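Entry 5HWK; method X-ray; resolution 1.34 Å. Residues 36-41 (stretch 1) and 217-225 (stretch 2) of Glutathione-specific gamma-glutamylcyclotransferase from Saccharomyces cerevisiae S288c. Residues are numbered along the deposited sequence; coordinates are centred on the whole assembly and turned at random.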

# COMPACT_ATOMS: atom_id res chain seq x y z
N ALA A 36 -7.45 2.18 0.02
CA ALA A 36 -6.96 2.57 -1.30
C ALA A 36 -5.51 3.00 -1.16
O ALA A 36 -5.14 3.69 -0.21
CB ALA A 36 -7.74 3.80 -1.79
N ARG A 37 -4.68 2.68 -2.15
CA ARG A 37 -3.27 3.09 -2.15
C ARG A 37 -3.11 4.31 -3.06
O ARG A 37 -3.60 4.29 -4.20
CB ARG A 37 -2.37 1.97 -2.64
CG ARG A 37 -0.91 2.37 -2.85
CD ARG A 37 -0.02 1.21 -3.25
NE ARG A 37 -0.59 0.52 -4.37
CZ ARG A 37 -0.62 -0.81 -4.48
NH1 ARG A 37 0.09 -1.57 -3.63
NH2 ARG A 37 -1.31 -1.38 -5.45
N ARG A 38 -2.48 5.37 -2.55
CA ARG A 38 -2.29 6.58 -3.34
C ARG A 38 -0.89 7.09 -3.09
O ARG A 38 -0.33 6.94 -2.00
CB ARG A 38 -3.31 7.68 -2.92
CG ARG A 38 -4.77 7.42 -3.33
CD ARG A 38 -4.91 7.45 -4.83
NE ARG A 38 -6.27 7.27 -5.34
CZ ARG A 38 -6.82 6.10 -5.63
NH1 ARG A 38 -6.17 4.96 -5.39
NH2 ARG A 38 -8.05 6.07 -6.15
N PHE A 39 -0.33 7.79 -4.09
CA PHE A 39 1.01 8.37 -3.93
C PHE A 39 0.88 9.78 -3.34
O PHE A 39 1.23 10.80 -3.95
CB PHE A 39 1.78 8.36 -5.25
CG PHE A 39 2.51 7.07 -5.55
CD1 PHE A 39 1.89 5.84 -5.43
CD2 PHE A 39 3.83 7.12 -6.01
CE1 PHE A 39 2.57 4.67 -5.75
CE2 PHE A 39 4.50 5.99 -6.36
CZ PHE A 39 3.89 4.76 -6.21
N TRP A 40 0.29 9.82 -2.14
CA TRP A 40 -0.08 11.02 -1.41
C TRP A 40 0.77 11.26 -0.18
O TRP A 40 0.36 12.02 0.71
CB TRP A 40 -1.56 11.01 -1.08
CG TRP A 40 -2.44 11.12 -2.27
CD1 TRP A 40 -2.06 11.35 -3.58
CD2 TRP A 40 -3.86 11.08 -2.26
NE1 TRP A 40 -3.18 11.41 -4.38
CE2 TRP A 40 -4.30 11.25 -3.59
CE3 TRP A 40 -4.82 10.88 -1.26
CZ2 TRP A 40 -5.65 11.22 -3.95
CZ3 TRP A 40 -6.17 10.85 -1.62
CH2 TRP A 40 -6.56 11.03 -2.94
N GLN A 41 1.96 10.65 -0.12
CA GLN A 41 2.91 10.86 0.95
C GLN A 41 4.18 11.46 0.33
O GLN A 41 4.64 11.00 -0.71
CB GLN A 41 3.20 9.54 1.65
CG GLN A 41 4.15 9.65 2.82
CD GLN A 41 3.43 10.08 4.09
OE1 GLN A 41 2.26 10.50 4.06
NE2 GLN A 41 4.10 9.95 5.22
N THR A 217 -6.31 -5.35 -11.50
CA THR A 217 -5.32 -4.34 -11.83
C THR A 217 -5.62 -3.06 -11.06
O THR A 217 -6.75 -2.80 -10.64
CB THR A 217 -5.27 -4.02 -13.32
OG1 THR A 217 -6.47 -3.33 -13.69
CG2 THR A 217 -5.18 -5.29 -14.14
N ASP A 218 -4.60 -2.26 -10.90
CA ASP A 218 -4.71 -1.01 -10.17
C ASP A 218 -4.83 0.13 -11.19
O ASP A 218 -3.83 0.58 -11.75
CB ASP A 218 -3.51 -0.84 -9.25
CG ASP A 218 -3.66 0.36 -8.30
OD1 ASP A 218 -4.26 1.38 -8.69
OD2 ASP A 218 -3.15 0.30 -7.16
N HIS A 219 -6.06 0.61 -11.42
CA HIS A 219 -6.31 1.64 -12.43
C HIS A 219 -5.67 2.97 -12.07
O HIS A 219 -5.25 3.72 -12.96
CB HIS A 219 -7.82 1.81 -12.62
CG HIS A 219 -8.49 0.58 -13.13
ND1 HIS A 219 -8.22 0.05 -14.37
CD2 HIS A 219 -9.40 -0.25 -12.56
CE1 HIS A 219 -8.94 -1.04 -14.55
NE2 HIS A 219 -9.66 -1.25 -13.46
N TYR A 220 -5.61 3.29 -10.78
CA TYR A 220 -4.92 4.52 -10.37
C TYR A 220 -3.44 4.44 -10.73
O TYR A 220 -2.89 5.38 -11.33
CB TYR A 220 -5.09 4.72 -8.87
CG TYR A 220 -4.13 5.72 -8.28
CD1 TYR A 220 -4.38 7.10 -8.39
CD2 TYR A 220 -2.93 5.33 -7.66
CE1 TYR A 220 -3.48 8.04 -7.89
CE2 TYR A 220 -2.07 6.25 -7.16
CZ TYR A 220 -2.35 7.61 -7.26
OH TYR A 220 -1.49 8.50 -6.69
N LEU A 221 -2.78 3.33 -10.39
CA LEU A 221 -1.36 3.23 -10.65
C LEU A 221 -1.09 3.23 -12.16
O LEU A 221 -0.12 3.82 -12.62
CB LEU A 221 -0.80 1.96 -10.03
CG LEU A 221 0.60 2.04 -9.48
CD1 LEU A 221 0.67 3.21 -8.45
CD2 LEU A 221 0.93 0.70 -8.85
N THR A 222 -1.97 2.60 -12.93
CA THR A 222 -1.82 2.62 -14.39
C THR A 222 -1.93 4.04 -14.95
O THR A 222 -1.13 4.43 -15.80
CB THR A 222 -2.87 1.73 -15.02
OG1 THR A 222 -2.60 0.39 -14.64
CG2 THR A 222 -2.77 1.82 -16.52
N ALA A 223 -2.89 4.83 -14.46
CA ALA A 223 -3.05 6.20 -14.93
C ALA A 223 -1.87 7.05 -14.47
O ALA A 223 -1.34 7.87 -15.23
CB ALA A 223 -4.35 6.78 -14.41
N LEU A 224 -1.41 6.82 -13.25
CA LEU A 224 -0.26 7.55 -12.73
C LEU A 224 1.00 7.30 -13.58
O LEU A 224 1.69 8.24 -14.01
CB LEU A 224 -0.04 7.18 -11.26
CG LEU A 224 1.08 7.99 -10.60
CD1 LEU A 224 0.80 9.52 -10.57
CD2 LEU A 224 1.29 7.45 -9.19
N LEU A 225 1.27 6.03 -13.88
CA LEU A 225 2.46 5.72 -14.67
C LEU A 225 2.32 6.26 -16.09
O LEU A 225 3.28 6.79 -16.63
CB LEU A 225 2.71 4.21 -14.68
CG LEU A 225 3.96 3.69 -15.43
CD1 LEU A 225 5.25 4.41 -15.00
CD2 LEU A 225 4.13 2.18 -15.29
O HOH W 1 -2.15 2.40 -5.95
O HOH W 2 -2.29 11.04 -7.20

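This is a compact, mixed contact in which the first turns of a helix pack against a strand and the corner that follows it, with Tyr220 at its centre, a salt bridge on one flank and a small apolar cluster beside it. Tyr220 gives up more surface to the other stretch than any other residue, and it uses both its ring and its hydroxyl. The guanidinium of Arg38 lies flat on the ring, the planes only 6° apart and the centres 4.2 Å apart, while Arg38 CD sits over the same ring, 3.5 Å from the centroid. Arg38 CZ is off-centre, so the aliphatic CD takes the more central place. Arg38 NH1 also donates to Arg37 O at 2.9 Å, and its other guanidinium nitrogens are bonded elsewhere in the structure.

At the tip of the ring, Tyr220 OH accepts a hydrogen bond from Phe39 N at 2.9 Å, nearly straight at 166°, so a side chain satisfies a backbone amide where the chain turns a corner. Water 2 joins the same hydroxyl to Trp40 NE1, which lies 4.1 Å from Tyr220 OH and is too far for direct bonding.

Asp218 does two jobs, one with each carboxylate oxygen. Asp218 OD1 caps the helix by accepting from Leu221 N at 3.0 Å; Asp218 OD2 forms the salt bridge with Arg37 NH2, also at 3.0 Å, approaching near the guanidinium plane. Water 1 reinforces the bridge, donating to Asp218 OD2 and Arg37 O and accepting from Arg37 NE.

Phe39 supplies the apolar part. Leu224 CD2 lies over one face of its ring, 3.9 Å from Phe39 CG, and Leu221 CD1 reaches Phe39 CE1 at 3.6 Å. The rule is economical: the polar groups that meet here are paired directly, bridged by water or, for Arg38, stacked on the ring, and leucines one helical turn apart fill in around the phenylalanine.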